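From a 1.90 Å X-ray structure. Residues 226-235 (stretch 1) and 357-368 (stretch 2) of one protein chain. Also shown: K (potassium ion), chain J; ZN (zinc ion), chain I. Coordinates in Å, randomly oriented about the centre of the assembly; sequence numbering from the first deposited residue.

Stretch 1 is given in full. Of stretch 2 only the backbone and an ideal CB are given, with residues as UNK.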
# COMPACT_ATOMS: atom_id res chain seq x y z
N LEU B 226 15.38 -34.48 -7.34
CA LEU B 226 14.55 -33.32 -7.63
C LEU B 226 15.09 -32.10 -6.90
O LEU B 226 15.15 -31.00 -7.47
CB LEU B 226 13.10 -33.57 -7.20
CG LEU B 226 12.13 -32.39 -7.42
CD1 LEU B 226 11.89 -32.21 -8.91
CD2 LEU B 226 10.81 -32.65 -6.71
N ILE B 227 15.47 -32.29 -5.65
CA ILE B 227 16.00 -31.21 -4.83
C ILE B 227 17.28 -30.65 -5.44
O ILE B 227 17.51 -29.45 -5.41
CB ILE B 227 16.24 -31.69 -3.38
CG1 ILE B 227 14.88 -31.97 -2.73
CG2 ILE B 227 17.01 -30.63 -2.60
CD1 ILE B 227 14.95 -32.65 -1.37
N SER B 228 18.11 -31.53 -5.99
CA SER B 228 19.34 -31.09 -6.62
C SER B 228 18.97 -30.19 -7.81
O SER B 228 19.60 -29.17 -8.06
CB SER B 228 20.15 -32.28 -7.11
OG SER B 228 21.28 -31.85 -7.84
N GLY B 229 17.93 -30.59 -8.54
CA GLY B 229 17.48 -29.80 -9.67
C GLY B 229 16.92 -28.46 -9.23
O GLY B 229 17.00 -27.48 -9.97
N ILE B 230 16.33 -28.41 -8.05
CA ILE B 230 15.78 -27.16 -7.52
C ILE B 230 16.97 -26.25 -7.20
O ILE B 230 16.94 -25.04 -7.45
CB ILE B 230 14.94 -27.42 -6.25
CG1 ILE B 230 13.63 -28.11 -6.64
CG2 ILE B 230 14.67 -26.10 -5.50
CD1 ILE B 230 12.80 -28.60 -5.46
N GLY B 231 18.02 -26.85 -6.65
CA GLY B 231 19.21 -26.09 -6.31
C GLY B 231 19.82 -25.47 -7.55
O GLY B 231 20.27 -24.32 -7.53
N ASP B 232 19.83 -26.23 -8.64
CA ASP B 232 20.39 -25.74 -9.88
C ASP B 232 19.45 -24.66 -10.44
O ASP B 232 19.90 -23.61 -10.89
CB ASP B 232 20.52 -26.88 -10.89
CG ASP B 232 21.53 -26.58 -11.99
OD1 ASP B 232 21.54 -27.28 -13.02
OD2 ASP B 232 22.32 -25.63 -11.81
N ALA B 233 18.15 -24.91 -10.38
CA ALA B 233 17.17 -23.96 -10.90
C ALA B 233 17.20 -22.63 -10.13
O ALA B 233 16.97 -21.56 -10.72
CB ALA B 233 15.77 -24.58 -10.85
N LEU B 234 17.47 -22.69 -8.83
CA LEU B 234 17.53 -21.47 -8.02
C LEU B 234 18.62 -20.49 -8.45
O LEU B 234 18.47 -19.28 -8.28
CB LEU B 234 17.74 -21.83 -6.55
CG LEU B 234 16.48 -22.23 -5.76
CD1 LEU B 234 16.89 -22.74 -4.38
CD2 LEU B 234 15.55 -21.03 -5.65
N SER B 235 19.71 -20.99 -9.02
CA SER B 235 20.79 -20.10 -9.43
C SER B 235 20.51 -19.39 -10.75
O SER B 235 21.10 -18.35 -11.04
CB SER B 235 22.11 -20.86 -9.53
OG SER B 235 22.13 -21.71 -10.65
N UNK B 357 16.51 -14.72 3.32
CA UNK B 357 15.32 -15.16 2.61
C UNK B 357 15.64 -16.30 1.65
O UNK B 357 14.86 -17.25 1.52
CB UNK B 357 14.69 -13.99 1.85
N UNK B 358 16.78 -16.22 0.98
CA UNK B 358 17.16 -17.28 0.04
C UNK B 358 17.68 -18.51 0.78
O UNK B 358 17.30 -19.63 0.45
CB UNK B 358 18.22 -16.77 -0.94
N UNK B 359 18.53 -18.30 1.77
CA UNK B 359 19.07 -19.41 2.55
C UNK B 359 17.96 -20.19 3.25
O UNK B 359 18.00 -21.42 3.31
CB UNK B 359 20.08 -18.89 3.58
N UNK B 360 16.96 -19.48 3.77
CA UNK B 360 15.85 -20.15 4.45
C UNK B 360 15.06 -21.01 3.46
O UNK B 360 14.63 -22.11 3.81
CB UNK B 360 14.93 -19.12 5.12
N UNK B 361 14.88 -20.51 2.25
CA UNK B 361 14.17 -21.25 1.21
C UNK B 361 14.93 -22.52 0.88
O UNK B 361 14.34 -23.60 0.77
CB UNK B 361 13.98 -20.39 -0.04
N UNK B 362 16.25 -22.40 0.71
CA UNK B 362 17.08 -23.55 0.40
C UNK B 362 17.00 -24.57 1.53
O UNK B 362 16.90 -25.78 1.29
CB UNK B 362 18.53 -23.12 0.16
N UNK B 363 17.03 -24.08 2.77
CA UNK B 363 16.95 -24.96 3.93
C UNK B 363 15.63 -25.73 3.94
O UNK B 363 15.61 -26.92 4.24
CB UNK B 363 17.10 -24.15 5.22
N UNK B 364 14.53 -25.06 3.61
CA UNK B 364 13.22 -25.72 3.59
C UNK B 364 13.17 -26.82 2.53
O UNK B 364 12.44 -27.79 2.68
CB UNK B 364 12.11 -24.70 3.33
N UNK B 365 13.95 -26.64 1.46
CA UNK B 365 14.00 -27.61 0.37
C UNK B 365 15.00 -28.73 0.66
O UNK B 365 15.17 -29.63 -0.16
CB UNK B 365 14.36 -26.91 -0.94
N UNK B 366 15.67 -28.64 1.80
CA UNK B 366 16.66 -29.63 2.22
C UNK B 366 17.97 -29.56 1.44
O UNK B 366 18.60 -30.58 1.16
CB UNK B 366 16.07 -31.03 2.08
N UNK B 367 18.37 -28.34 1.09
CA UNK B 367 19.62 -28.12 0.38
C UNK B 367 20.64 -27.68 1.44
O UNK B 367 20.29 -26.98 2.39
CB UNK B 367 19.47 -27.08 -0.74
N UNK B 368 21.91 -28.09 1.28
CA UNK B 368 22.94 -27.71 2.25
C UNK B 368 23.29 -26.23 2.15
O UNK B 368 23.51 -25.72 1.05
CB UNK B 368 24.20 -28.55 2.04
K K J . 21.11 -23.00 -13.37
ZN ZN I . 23.88 -26.12 -13.32

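Stretch 1 is helical, and the helix of stretch 2 runs nearly antiparallel to it (163°), with 11.1 Å between the axes. I227, I230 and L234 point toward stretch 2 and G231 leaves a gap, so the visible surface is apolar.

Positions 357, 359, 360, 363 and 364 have no atom of stretch 1 within 5.5 Å of the ideal CB. Stretch 1 therefore sets no preference beyond helical compatibility; the residues are N357, A359, S360, A363 and K364.

At 358 the CB points toward stretch 1 but from a distance, so only a long side chain could arrive, preferably apolar to meet L234. The residue is L358, whose CD1 comes to 4.4 Å from L234 CD2.

Position 361 also points toward stretch 1 across empty space, which suits leucine, methionine or an aromatic. F361, with chi1 t, fills it: CE2 lies 3.8 Å from L234 CD2, which approaches the ring obliquely.

At 362 the CB points sideways, 4.8 Å from L234 CD1. A flexible unbranched chain or a leucine could lean inward. M362 does so, its CG 3.8 Å from L234 CD1.

Position 365 faces stretch 1 closely, its ideal CB 4.6 Å from I230 CG2 and 4.9 Å from I227 CG2. Small residues such as alanine, serine, cysteine or valine are plausible. C365 places SG 4.2 Å from I230 CG2. Its carbonyl O sits 3.2 Å from I227 CG2, an apolar neighbour, and has no polar partner in the model.

At 366 phi/psi is 73/35, the positive phi of a Schellman motif, closed by 366 N to 363 O (3.0 Å) and 367 N to 362 O (3.0 Å). Glycine is the classic choice, with asparagine also common, yet the ideal CB is tolerated 4.0 Å from I227 CD1. The residue is H366; its CB packs there, and ND1 is hydrogen-bonded elsewhere in the structure.

Position 367 is extended (-99/144). Its CB points sideways, 4.7 Å from I227 CG2, beside the space left by G231; leucine, isoleucine or methionine would fit. L367 turns its end inward: CD2 lies 3.6 Å from I227 CG2, while CD1 is 3.7 Å from G231 CA and 4.1 Å from L234 CD1. An ideal CB on G231 would fall 3.1 Å from L367 CD2, so the missing side chain makes room.

Position 368, with phi -71, permits proline and makes no contact; it is P368.

Stretch 2, residues 357-368: NLASFMAKCHLP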
# COMPACT_ATOMS: atom_id res chain seq x y z
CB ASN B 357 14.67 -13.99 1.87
CG ASN B 357 14.00 -13.00 2.81
OD1 ASN B 357 13.60 -13.36 3.92
ND2 ASN B 357 13.87 -11.76 2.37
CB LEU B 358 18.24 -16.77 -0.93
CG LEU B 358 18.68 -17.72 -2.04
CD1 LEU B 358 17.49 -18.15 -2.89
CD2 LEU B 358 19.73 -17.03 -2.92
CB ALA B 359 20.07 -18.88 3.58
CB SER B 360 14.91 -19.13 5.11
OG SER B 360 14.44 -18.18 4.17
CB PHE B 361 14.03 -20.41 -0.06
CG PHE B 361 13.20 -21.07 -1.13
CD1 PHE B 361 11.81 -21.07 -1.05
CD2 PHE B 361 13.81 -21.73 -2.20
CE1 PHE B 361 11.04 -21.72 -2.03
CE2 PHE B 361 13.04 -22.38 -3.18
CZ PHE B 361 11.66 -22.37 -3.09
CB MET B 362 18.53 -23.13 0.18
CG MET B 362 18.77 -22.35 -1.10
SD MET B 362 20.49 -21.85 -1.28
CE MET B 362 20.46 -21.05 -2.92
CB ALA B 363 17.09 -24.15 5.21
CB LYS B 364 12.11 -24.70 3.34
CG LYS B 364 12.03 -23.61 4.40
CD LYS B 364 10.93 -22.60 4.11
CE LYS B 364 10.91 -21.51 5.16
NZ LYS B 364 9.81 -20.52 4.93
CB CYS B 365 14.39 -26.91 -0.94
SG CYS B 365 13.12 -25.79 -1.59
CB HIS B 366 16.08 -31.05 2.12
CG HIS B 366 16.74 -32.03 3.04
ND1 HIS B 366 16.51 -32.05 4.40
CD2 HIS B 366 17.63 -33.03 2.80
CE1 HIS B 366 17.22 -33.01 4.96
NE2 HIS B 366 17.91 -33.62 4.01
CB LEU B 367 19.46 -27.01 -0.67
CG LEU B 367 18.73 -27.42 -1.95
CD1 LEU B 367 18.26 -26.18 -2.71
CD2 LEU B 367 19.68 -28.24 -2.82
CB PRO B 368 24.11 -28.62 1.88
CG PRO B 368 23.96 -28.75 0.39
CD PRO B 368 22.47 -28.96 0.23
O HOH W 1 22.17 -20.69 -13.77
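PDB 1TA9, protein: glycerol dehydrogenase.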